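Local coordinates for protein DNA replication initiator (Cdc21/Cdc54) (Methanothermobacter thermautotrophicus, PDB 1LTL) that probably acts as an ATP-driven single-stranded DNA helicase in archaeal DNA replication, this chain being its N-terminal, zinc-binding part, at residues 62-67 and 110-115; 101-106 and 184-189; 179-184 and 199-204; 219-224 and 241-246. One frame throughout, in Å; residues are numbered along the deposited sequence.

Interaction 1 of 4, residues 62-67 and 110-115; sequences LIEKPD and IGKFVA
Phe-113, at the start of an OB-fold strand, lays its ring against the junction where helix 58-64 gives way to helix 66-77, joining the helical region of this N-terminal MCM piece to its barrel. Leu-62 and Pro-66 both lie obliquely over the same side of the ring. Leu-62 CD1 comes 3.2 Å from Phe-113 CD2, and Pro-66 CB lies 3.3 Å from Phe-113 CD1. Ile-70 and Ile-96 also touch the ring.

Beside this junction the backbones meet: Phe-113 N donates to Ile-63 O over 3.0 Å, nearly straight at 166° and on a lone pair of the carbonyl. Lys-112 reaches across to the end of helix 58-64. Its chain bends at chi2 (-66°), which sets CD about 3.7 Å from Glu-64 O. NZ closes a salt bridge with Glu-64 OE2 at 3.0 Å, arriving from above the carboxylate plane (48° out of it), and adds a weak bond to Glu-64 O. An alanine in place of Lys-112 would probably leave the Glu-64 carboxylate without its charged mate and open a gap beside the last helical carbonyls.

Gly-111, with positive phi, suits the tight entry to the strand, where a CB would press on the preceding carbonyl. The ring of Pro-66 sits against this glycine, its CD 3.0 Å from Gly-111 O.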
# COMPACT_ATOMS: atom_id res chain seq x y z
N LEU A 62 12.69 -48.22 -0.54
CA LEU A 62 13.62 -47.78 -1.56
C LEU A 62 12.89 -47.68 -2.89
O LEU A 62 13.22 -46.85 -3.73
CB LEU A 62 14.79 -48.76 -1.66
CG LEU A 62 16.04 -48.42 -2.49
CD1 LEU A 62 15.84 -48.82 -3.90
CD2 LEU A 62 16.36 -46.93 -2.37
N ILE A 63 11.90 -48.53 -3.09
CA ILE A 63 11.16 -48.50 -4.33
C ILE A 63 9.96 -47.56 -4.31
O ILE A 63 9.66 -46.91 -5.30
CB ILE A 63 10.71 -49.90 -4.74
CG1 ILE A 63 11.89 -50.67 -5.30
CG2 ILE A 63 9.66 -49.82 -5.83
CD1 ILE A 63 12.96 -50.88 -4.30
N GLU A 64 9.27 -47.49 -3.18
CA GLU A 64 8.11 -46.65 -3.07
C GLU A 64 8.43 -45.18 -2.88
O GLU A 64 7.64 -44.32 -3.26
CB GLU A 64 7.23 -47.11 -1.91
CG GLU A 64 6.75 -48.54 -2.06
CD GLU A 64 5.92 -48.75 -3.30
OE1 GLU A 64 6.22 -49.71 -4.06
OE2 GLU A 64 4.97 -47.97 -3.53
N LYS A 65 9.57 -44.90 -2.27
CA LYS A 65 9.97 -43.51 -2.04
C LYS A 65 11.48 -43.42 -2.15
O LYS A 65 12.15 -42.98 -1.23
CB LYS A 65 9.50 -43.05 -0.66
CG LYS A 65 8.00 -42.90 -0.51
CD LYS A 65 7.63 -42.63 0.96
CE LYS A 65 6.13 -42.85 1.26
NZ LYS A 65 5.82 -43.07 2.72
N PRO A 66 12.02 -43.80 -3.31
CA PRO A 66 13.46 -43.75 -3.52
C PRO A 66 14.10 -42.43 -3.12
O PRO A 66 15.17 -42.42 -2.52
CB PRO A 66 13.59 -44.03 -5.01
CG PRO A 66 12.38 -43.40 -5.56
CD PRO A 66 11.32 -43.89 -4.60
N ASP A 67 13.44 -41.32 -3.43
CA ASP A 67 14.00 -40.02 -3.09
C ASP A 67 14.36 -39.90 -1.61
O ASP A 67 15.53 -39.73 -1.27
CB ASP A 67 13.04 -38.89 -3.50
CG ASP A 67 12.99 -38.67 -5.01
OD1 ASP A 67 14.02 -38.29 -5.62
OD2 ASP A 67 11.91 -38.90 -5.61
N ILE A 110 5.51 -42.82 -11.24
CA ILE A 110 6.12 -41.53 -11.04
C ILE A 110 6.55 -41.43 -9.59
O ILE A 110 5.75 -41.63 -8.68
CB ILE A 110 5.16 -40.36 -11.35
CG1 ILE A 110 4.78 -40.38 -12.83
CG2 ILE A 110 5.81 -39.05 -11.06
CD1 ILE A 110 3.95 -39.20 -13.25
N GLY A 111 7.83 -41.12 -9.39
CA GLY A 111 8.36 -41.01 -8.05
C GLY A 111 8.88 -42.34 -7.52
O GLY A 111 9.40 -42.40 -6.42
N LYS A 112 8.76 -43.40 -8.31
CA LYS A 112 9.19 -44.73 -7.90
C LYS A 112 10.55 -45.13 -8.45
O LYS A 112 11.00 -44.61 -9.47
CB LYS A 112 8.18 -45.78 -8.38
CG LYS A 112 6.74 -45.49 -8.05
CD LYS A 112 6.51 -45.54 -6.57
CE LYS A 112 5.05 -45.38 -6.26
NZ LYS A 112 4.87 -45.30 -4.79
N PHE A 113 11.19 -46.08 -7.78
CA PHE A 113 12.50 -46.53 -8.21
C PHE A 113 12.32 -47.62 -9.26
O PHE A 113 11.83 -48.70 -8.94
CB PHE A 113 13.27 -47.06 -7.00
CG PHE A 113 14.76 -46.87 -7.11
CD1 PHE A 113 15.30 -45.60 -7.31
CD2 PHE A 113 15.62 -47.96 -7.00
CE1 PHE A 113 16.68 -45.44 -7.40
CE2 PHE A 113 16.99 -47.79 -7.09
CZ PHE A 113 17.53 -46.54 -7.29
N VAL A 114 12.69 -47.36 -10.51
CA VAL A 114 12.52 -48.40 -11.52
C VAL A 114 13.81 -48.84 -12.15
O VAL A 114 14.88 -48.31 -11.86
CB VAL A 114 11.57 -47.95 -12.64
CG1 VAL A 114 10.26 -47.51 -12.03
CG2 VAL A 114 12.19 -46.85 -13.44
N ALA A 115 13.70 -49.82 -13.03
CA ALA A 115 14.86 -50.36 -13.71
C ALA A 115 14.31 -50.77 -15.04
O ALA A 115 13.44 -51.62 -15.12
CB ALA A 115 15.41 -51.54 -12.96

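Interaction 2 of 4, residues 101-106 and 184-189; sequences PLRELR and LQEPLE
Leu-102 and Glu-186 bring a short 3-10 turn of the OB domain against the end of strand 175-185, at the margin of the barrel. The packed part of the contact belongs to Leu-102. Its CD1 branch reaches the strand end, 3.6 Å from Leu-184 O and equally far from Glu-186 N. The same methyl lies 3.9 Å from Glu-186 CB, which makes it a single apolar knob set against the backbone where the strand runs out. Val-116 of strand 113-137 touches both Leu-102 and Leu-184, which places this knob beside the barrel interior.

The looser side is polar and lies toward the partly exposed Arg-103. Glu-186 holds CG in the crowded position between the backbone N and the carbonyl carbon (chi1 57°), and its chain is extended from there to the carboxylate. Arg-103, bent at chi2 and chi3, crosses that carboxylate, with its guanidinium plane only 22° from the carboxylate plane. The salt bridge has one hydrogen bond, from Arg-103 NH1 to the syn lone pair of Glu-186 OE1 at 3.1 Å, and OE1 is tilted 31° from the guanidinium plane. OE1 also accepts from the backbone N of Arg-198, which probably helps to fix the carboxylate. The second oxygen, Glu-186 OE2, lies against the aliphatic part of Arg-103, nearest to its CD at 3.0 Å.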
# COMPACT_ATOMS: atom_id res chain seq x y z
N PRO A 101 9.05 -52.79 -17.99
CA PRO A 101 9.33 -52.55 -19.41
C PRO A 101 9.08 -51.09 -19.77
O PRO A 101 8.20 -50.45 -19.22
CB PRO A 101 8.38 -53.51 -20.12
CG PRO A 101 7.25 -53.68 -19.12
CD PRO A 101 7.98 -53.79 -17.81
N LEU A 102 9.86 -50.58 -20.70
CA LEU A 102 9.74 -49.19 -21.11
C LEU A 102 8.34 -48.68 -21.40
O LEU A 102 7.91 -47.70 -20.81
CB LEU A 102 10.62 -48.95 -22.32
CG LEU A 102 10.96 -47.50 -22.65
CD1 LEU A 102 12.27 -47.54 -23.38
CD2 LEU A 102 9.89 -46.81 -23.48
N ARG A 103 7.62 -49.32 -22.32
CA ARG A 103 6.28 -48.87 -22.69
C ARG A 103 5.33 -48.77 -21.50
O ARG A 103 4.29 -48.15 -21.62
CB ARG A 103 5.65 -49.81 -23.72
CG ARG A 103 6.63 -50.42 -24.73
CD ARG A 103 6.54 -49.77 -26.13
NE ARG A 103 5.32 -50.12 -26.85
CZ ARG A 103 5.11 -49.91 -28.15
NH1 ARG A 103 6.04 -49.33 -28.91
NH2 ARG A 103 3.95 -50.26 -28.70
N GLU A 104 5.65 -49.36 -20.37
CA GLU A 104 4.75 -49.32 -19.22
C GLU A 104 5.07 -48.29 -18.15
O GLU A 104 4.51 -48.35 -17.05
CB GLU A 104 4.71 -50.69 -18.55
CG GLU A 104 3.77 -51.73 -19.11
CD GLU A 104 3.97 -53.07 -18.39
OE1 GLU A 104 4.03 -53.06 -17.13
OE2 GLU A 104 4.06 -54.12 -19.08
N LEU A 105 5.98 -47.37 -18.45
CA LEU A 105 6.39 -46.33 -17.50
C LEU A 105 5.36 -45.18 -17.45
O LEU A 105 5.63 -44.06 -17.90
CB LEU A 105 7.79 -45.81 -17.89
CG LEU A 105 8.95 -46.78 -17.66
CD1 LEU A 105 10.22 -46.37 -18.39
CD2 LEU A 105 9.18 -46.87 -16.19
N ARG A 106 4.19 -45.50 -16.90
CA ARG A 106 3.09 -44.56 -16.78
C ARG A 106 3.08 -43.92 -15.39
O ARG A 106 4.00 -44.09 -14.60
CB ARG A 106 1.76 -45.28 -16.99
CG ARG A 106 1.75 -46.25 -18.15
CD ARG A 106 1.33 -45.57 -19.41
NE ARG A 106 1.06 -46.51 -20.51
CZ ARG A 106 0.08 -47.41 -20.53
NH1 ARG A 106 -0.76 -47.52 -19.49
NH2 ARG A 106 -0.09 -48.18 -21.59
N LEU A 184 16.89 -43.48 -24.42
CA LEU A 184 16.98 -44.91 -24.22
C LEU A 184 15.85 -45.56 -25.00
O LEU A 184 14.69 -45.31 -24.73
CB LEU A 184 16.81 -45.23 -22.74
CG LEU A 184 16.87 -46.73 -22.44
CD1 LEU A 184 18.26 -47.25 -22.78
CD2 LEU A 184 16.52 -46.98 -20.98
N GLN A 185 16.20 -46.40 -25.97
CA GLN A 185 15.21 -47.07 -26.82
C GLN A 185 14.90 -48.46 -26.28
O GLN A 185 15.79 -49.15 -25.78
CB GLN A 185 15.76 -47.19 -28.23
CG GLN A 185 14.90 -47.95 -29.19
CD GLN A 185 15.64 -48.22 -30.48
OE1 GLN A 185 16.45 -49.16 -30.56
NE2 GLN A 185 15.41 -47.38 -31.49
N GLU A 186 13.65 -48.87 -26.41
CA GLU A 186 13.26 -50.18 -25.92
C GLU A 186 13.88 -51.29 -26.71
O GLU A 186 14.29 -51.13 -27.87
CB GLU A 186 11.75 -50.36 -25.95
CG GLU A 186 11.12 -50.16 -27.31
CD GLU A 186 9.63 -50.47 -27.32
OE1 GLU A 186 8.95 -50.01 -28.27
OE2 GLU A 186 9.15 -51.17 -26.39
N PRO A 187 13.98 -52.46 -26.09
CA PRO A 187 14.57 -53.61 -26.76
C PRO A 187 13.70 -53.96 -27.97
O PRO A 187 12.47 -54.01 -27.86
CB PRO A 187 14.56 -54.69 -25.68
CG PRO A 187 14.63 -53.89 -24.39
CD PRO A 187 13.66 -52.78 -24.69
N LEU A 188 14.35 -54.17 -29.11
CA LEU A 188 13.65 -54.51 -30.35
C LEU A 188 13.02 -55.89 -30.31
O LEU A 188 11.96 -56.11 -30.88
CB LEU A 188 14.63 -54.42 -31.51
CG LEU A 188 15.08 -52.99 -31.72
CD1 LEU A 188 16.35 -52.93 -32.54
CD2 LEU A 188 13.95 -52.23 -32.37
N GLU A 189 13.69 -56.83 -29.63
CA GLU A 189 13.18 -58.20 -29.55
C GLU A 189 11.92 -58.40 -28.72
O GLU A 189 11.91 -59.16 -27.76
CB GLU A 189 14.28 -59.17 -29.07
CG GLU A 189 14.88 -58.91 -27.67
CD GLU A 189 16.25 -58.22 -27.71
OE1 GLU A 189 17.20 -58.79 -28.31
OE2 GLU A 189 16.37 -57.12 -27.14

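Interaction 3 of 4, residues 179-184 and 199-204; sequences TQTLKL and QITVVL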
# COMPACT_ATOMS: atom_id res chain seq x y z
N THR A 179 25.66 -32.56 -15.76
CA THR A 179 24.44 -33.27 -16.09
C THR A 179 24.45 -33.67 -17.56
O THR A 179 25.09 -33.03 -18.39
CB THR A 179 23.21 -32.37 -15.81
OG1 THR A 179 22.08 -33.18 -15.45
CG2 THR A 179 22.86 -31.52 -17.04
N GLN A 180 23.74 -34.74 -17.91
CA GLN A 180 23.73 -35.17 -19.29
C GLN A 180 22.47 -35.89 -19.66
O GLN A 180 21.88 -36.59 -18.84
CB GLN A 180 24.92 -36.06 -19.59
CG GLN A 180 24.88 -36.63 -20.97
CD GLN A 180 26.12 -37.43 -21.23
OE1 GLN A 180 26.76 -37.91 -20.29
NE2 GLN A 180 26.46 -37.59 -22.50
N THR A 181 22.06 -35.73 -20.92
CA THR A 181 20.84 -36.33 -21.39
C THR A 181 21.02 -37.35 -22.50
O THR A 181 21.84 -37.16 -23.39
CB THR A 181 19.92 -35.24 -21.91
OG1 THR A 181 19.26 -34.64 -20.81
CG2 THR A 181 18.90 -35.78 -22.86
N LEU A 182 20.25 -38.43 -22.46
CA LEU A 182 20.34 -39.39 -23.55
C LEU A 182 19.02 -40.07 -23.71
O LEU A 182 18.22 -40.09 -22.79
CB LEU A 182 21.46 -40.40 -23.32
CG LEU A 182 21.23 -41.63 -22.46
CD1 LEU A 182 22.58 -42.30 -22.26
CD2 LEU A 182 20.64 -41.28 -21.13
N LYS A 183 18.79 -40.60 -24.91
CA LYS A 183 17.57 -41.31 -25.26
C LYS A 183 17.80 -42.81 -25.12
O LYS A 183 18.77 -43.35 -25.64
CB LYS A 183 17.17 -41.02 -26.71
CG LYS A 183 16.31 -39.79 -26.88
CD LYS A 183 15.07 -39.89 -26.00
CE LYS A 183 14.17 -38.66 -26.11
NZ LYS A 183 14.88 -37.45 -25.62
N LEU A 184 16.89 -43.48 -24.42
CA LEU A 184 16.98 -44.91 -24.22
C LEU A 184 15.85 -45.56 -25.00
O LEU A 184 14.69 -45.31 -24.73
CB LEU A 184 16.81 -45.23 -22.74
CG LEU A 184 16.87 -46.73 -22.44
CD1 LEU A 184 18.26 -47.25 -22.78
CD2 LEU A 184 16.52 -46.98 -20.98
N GLN A 199 11.03 -44.58 -27.20
CA GLN A 199 12.19 -44.21 -26.43
C GLN A 199 11.82 -43.34 -25.25
O GLN A 199 10.74 -42.77 -25.18
CB GLN A 199 13.17 -43.49 -27.33
CG GLN A 199 12.50 -42.65 -28.40
CD GLN A 199 13.42 -41.57 -28.95
OE1 GLN A 199 14.60 -41.83 -29.26
NE2 GLN A 199 12.89 -40.35 -29.08
N ILE A 200 12.73 -43.25 -24.29
CA ILE A 200 12.47 -42.41 -23.14
C ILE A 200 13.73 -41.67 -22.77
O ILE A 200 14.82 -42.18 -22.99
CB ILE A 200 11.99 -43.21 -21.94
CG1 ILE A 200 11.38 -42.24 -20.93
CG2 ILE A 200 13.15 -43.96 -21.32
CD1 ILE A 200 10.75 -42.92 -19.79
N THR A 201 13.61 -40.49 -22.19
CA THR A 201 14.81 -39.74 -21.84
C THR A 201 15.42 -40.13 -20.52
O THR A 201 14.73 -40.37 -19.54
CB THR A 201 14.54 -38.24 -21.83
OG1 THR A 201 14.39 -37.77 -23.18
CG2 THR A 201 15.67 -37.50 -21.20
N VAL A 202 16.74 -40.22 -20.51
CA VAL A 202 17.44 -40.55 -19.29
C VAL A 202 18.37 -39.39 -18.96
O VAL A 202 19.00 -38.80 -19.84
CB VAL A 202 18.24 -41.87 -19.40
CG1 VAL A 202 19.06 -42.11 -18.14
CG2 VAL A 202 17.28 -43.01 -19.61
N VAL A 203 18.42 -39.05 -17.68
CA VAL A 203 19.26 -37.98 -17.23
C VAL A 203 20.36 -38.53 -16.37
O VAL A 203 20.11 -39.16 -15.35
CB VAL A 203 18.46 -36.98 -16.41
CG1 VAL A 203 19.40 -36.04 -15.70
CG2 VAL A 203 17.52 -36.22 -17.31
N LEU A 204 21.59 -38.28 -16.79
CA LEU A 204 22.73 -38.76 -16.04
C LEU A 204 23.46 -37.58 -15.42
O LEU A 204 23.74 -36.60 -16.10
CB LEU A 204 23.66 -39.52 -16.97
CG LEU A 204 23.18 -40.81 -17.61
CD1 LEU A 204 24.31 -41.36 -18.47
CD2 LEU A 204 22.78 -41.83 -16.56
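Gln-180 N donates to Leu-204 O at 2.6 Å in a bent bond, and Leu-204 N returns a straighter one to Gln-180 O at 2.7 Å (168°), toward one end of an antiparallel strand pair in the OB-fold barrel. Gln-180 with Leu-204, Leu-182 with Val-202 and Leu-184 with Ile-200 are the hydrogen-bonded pairs, each joined by two backbone bonds. Thr-181 with Val-203 and Lys-183 with Thr-201 are the non-hydrogen-bonded ones. The strand axes run at 151°, so the pair is twisted.

On the face of Thr-181, Lys-183, Thr-201 and Val-203, the lysine reaches across to the other strand. A bend at chi2 brings CD over, and chi4 (-64°) turns Lys-183 NZ to Thr-201 OG1, a hydrogen bond modelled at 2.5 Å, a length too short to take literally. The middle of the lysine chain crosses the amide of Gln-199, with Lys-183 CD 3.8 Å from Gln-199 CD, while Gln-199 OE1 accepts from Arg-121. An alanine in place of Lys-183 would probably leave Thr-201 OG1 without this donor and the Gln-199 amide without most of its aliphatic cover, from CG outward.

The opposite face is buried. Leu-184 CB lies 3.9 Å from Val-202 CG2 and 4.1 Å from Ile-200 CG2, and Leu-182 CD1 meets Leu-204 CD1 at 4.3 Å. Gln-180, buried on this face, has both ends of its amide satisfied by Asp-210 N and Asp-124 O.

Strand 113-137 pairs antiparallel with 175-185, strand 234-243 runs parallel beside 199-205, and Val-220 of strand 217-229 packs on Leu-184 and Val-202 from across the barrel.

Interaction 4 of 4, residues 219-224 and 241-246; sequences RVTGTL and GNYTEF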
# COMPACT_ATOMS: atom_id res chain seq x y z
N ARG A 219 20.73 -51.44 -18.71
CA ARG A 219 19.64 -51.60 -17.78
C ARG A 219 19.71 -50.44 -16.80
O ARG A 219 20.25 -50.58 -15.67
CB ARG A 219 19.76 -52.89 -17.01
CG ARG A 219 18.62 -53.12 -16.05
CD ARG A 219 19.00 -54.23 -15.11
NE ARG A 219 17.89 -55.11 -14.75
CZ ARG A 219 17.29 -55.95 -15.59
NH1 ARG A 219 17.68 -56.04 -16.86
NH2 ARG A 219 16.31 -56.71 -15.15
N VAL A 220 19.17 -49.31 -17.25
CA VAL A 220 19.11 -48.06 -16.49
C VAL A 220 18.24 -48.19 -15.25
O VAL A 220 17.09 -48.55 -15.34
CB VAL A 220 18.52 -46.96 -17.34
CG1 VAL A 220 18.39 -45.71 -16.51
CG2 VAL A 220 19.37 -46.73 -18.55
N THR A 221 18.80 -47.89 -14.09
CA THR A 221 18.03 -47.94 -12.86
C THR A 221 17.93 -46.50 -12.33
O THR A 221 18.94 -45.81 -12.19
CB THR A 221 18.72 -48.78 -11.79
OG1 THR A 221 18.84 -50.13 -12.24
CG2 THR A 221 17.94 -48.74 -10.49
N GLY A 222 16.72 -46.05 -12.01
CA GLY A 222 16.59 -44.71 -11.51
C GLY A 222 15.18 -44.31 -11.13
O GLY A 222 14.25 -45.11 -11.21
N THR A 223 15.02 -43.06 -10.72
CA THR A 223 13.70 -42.58 -10.33
C THR A 223 12.93 -42.07 -11.53
O THR A 223 13.48 -41.37 -12.38
CB THR A 223 13.82 -41.46 -9.32
OG1 THR A 223 14.73 -41.85 -8.28
CG2 THR A 223 12.48 -41.16 -8.72
N LEU A 224 11.66 -42.43 -11.64
CA LEU A 224 10.91 -41.93 -12.78
C LEU A 224 10.35 -40.57 -12.39
O LEU A 224 9.64 -40.41 -11.40
CB LEU A 224 9.78 -42.87 -13.16
CG LEU A 224 8.96 -42.53 -14.39
CD1 LEU A 224 9.70 -42.58 -15.73
CD2 LEU A 224 7.88 -43.56 -14.38
N GLY A 241 18.57 -41.23 -13.84
CA GLY A 241 19.48 -42.33 -13.60
C GLY A 241 20.18 -42.38 -12.26
O GLY A 241 20.68 -41.36 -11.79
N ASN A 242 20.20 -43.56 -11.65
CA ASN A 242 20.87 -43.76 -10.38
C ASN A 242 22.02 -44.71 -10.58
O ASN A 242 23.12 -44.46 -10.12
CB ASN A 242 19.96 -44.40 -9.35
CG ASN A 242 20.72 -44.78 -8.08
OD1 ASN A 242 20.72 -44.04 -7.09
ND2 ASN A 242 21.39 -45.92 -8.12
N TYR A 243 21.75 -45.82 -11.25
CA TYR A 243 22.78 -46.81 -11.47
C TYR A 243 22.64 -47.37 -12.87
O TYR A 243 21.54 -47.53 -13.38
CB TYR A 243 22.64 -47.93 -10.40
CG TYR A 243 23.57 -49.11 -10.58
CD1 TYR A 243 24.96 -48.93 -10.55
CD2 TYR A 243 23.08 -50.38 -10.87
CE1 TYR A 243 25.83 -49.99 -10.81
CE2 TYR A 243 23.94 -51.45 -11.13
CZ TYR A 243 25.31 -51.25 -11.10
OH TYR A 243 26.18 -52.28 -11.43
N THR A 244 23.78 -47.64 -13.49
CA THR A 244 23.78 -48.20 -14.83
C THR A 244 24.55 -49.50 -14.86
O THR A 244 25.51 -49.69 -14.11
CB THR A 244 24.41 -47.23 -15.84
OG1 THR A 244 23.39 -46.36 -16.34
CG2 THR A 244 25.04 -47.98 -16.99
N GLU A 245 24.11 -50.39 -15.74
CA GLU A 245 24.71 -51.71 -15.88
C GLU A 245 24.52 -52.20 -17.31
O GLU A 245 23.52 -51.91 -17.96
CB GLU A 245 24.02 -52.67 -14.92
CG GLU A 245 24.57 -54.08 -14.93
CD GLU A 245 23.68 -55.07 -14.17
OE1 GLU A 245 23.35 -54.79 -12.98
OE2 GLU A 245 23.31 -56.12 -14.74
N PHE A 246 25.50 -52.94 -17.82
CA PHE A 246 25.36 -53.45 -19.16
C PHE A 246 24.76 -54.85 -19.15
O PHE A 246 24.84 -55.57 -18.15
CB PHE A 246 26.71 -53.46 -19.86
CG PHE A 246 27.30 -52.10 -20.02
CD1 PHE A 246 27.99 -51.50 -18.98
CD2 PHE A 246 27.18 -51.42 -21.22
CE1 PHE A 246 28.56 -50.24 -19.14
CE2 PHE A 246 27.73 -50.16 -21.39
CZ PHE A 246 28.43 -49.56 -20.35
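Thr-221 lies against the Tyr-243 residue on the facing strand, its CB 4.2 Å from Tyr-243 CB and 3.5 Å from Tyr-243 O. With OG1 anti to the carbonyl carbon (chi1 -62°), the hydroxyl is set obliquely to the tyrosine ring. The CG2 branch packs on Phe-113 of the neighbouring strand.

Thr-221 O is the polar centre of the contact, since two successive amides grip it. Asn-242 N comes in the carbonyl plane at 2.6 Å, and Tyr-243 N, tilted 23° from that plane, at 3.0 Å. The return bond, from Thr-221 N to Tyr-243 O, measures 2.9 Å. Two residues therefore face one, and the register slips by a residue between Thr-221 and Gly-222. Beyond the slip Gly-222 and Gly-241 pair with their CA atoms 4.3 Å apart. A side chain on Gly-222 would point toward the facing strand and collide with Gly-241 CA, consistent with glycine allowing this close approach. The two strand axes stand at 128°, far from the 180° of a flat antiparallel pair.

Toward the other end, Arg-219 N donates to Glu-245 O, which carries the pairing past the end of strand 234-243. The two charged ends are not in contact, Arg-219 NE lying 5.5 Å from Glu-245 OE2, and the guanidinium instead makes a salt bridge with Asp-117.

Asn-242 and Tyr-243 opposite Thr-221 form a classic beta bulge, here at the base of the OB-fold hairpin made by strands 217-229 and 234-243.

Read from the N terminus, interaction 1 closes the first loop, bringing 110-115 back to the helix junction at 62-67 and so tying the helical region to the barrel. Interaction 2 opens inside that loop, at 101-106, and closes only at 184-189, so the two cross; its long loop includes the four zinc-binding cysteines. Interaction 3 in turn crosses interaction 2, sharing Leu-184 and pairing strand 175-185 with 199-205. Interaction 4 follows in series as a local hairpin. The sheet then joins them: Val-114 N probably bonds to Gly-222 O between interactions 1 and 4, and Gly-241 N to Val-203 O between 4 and 3.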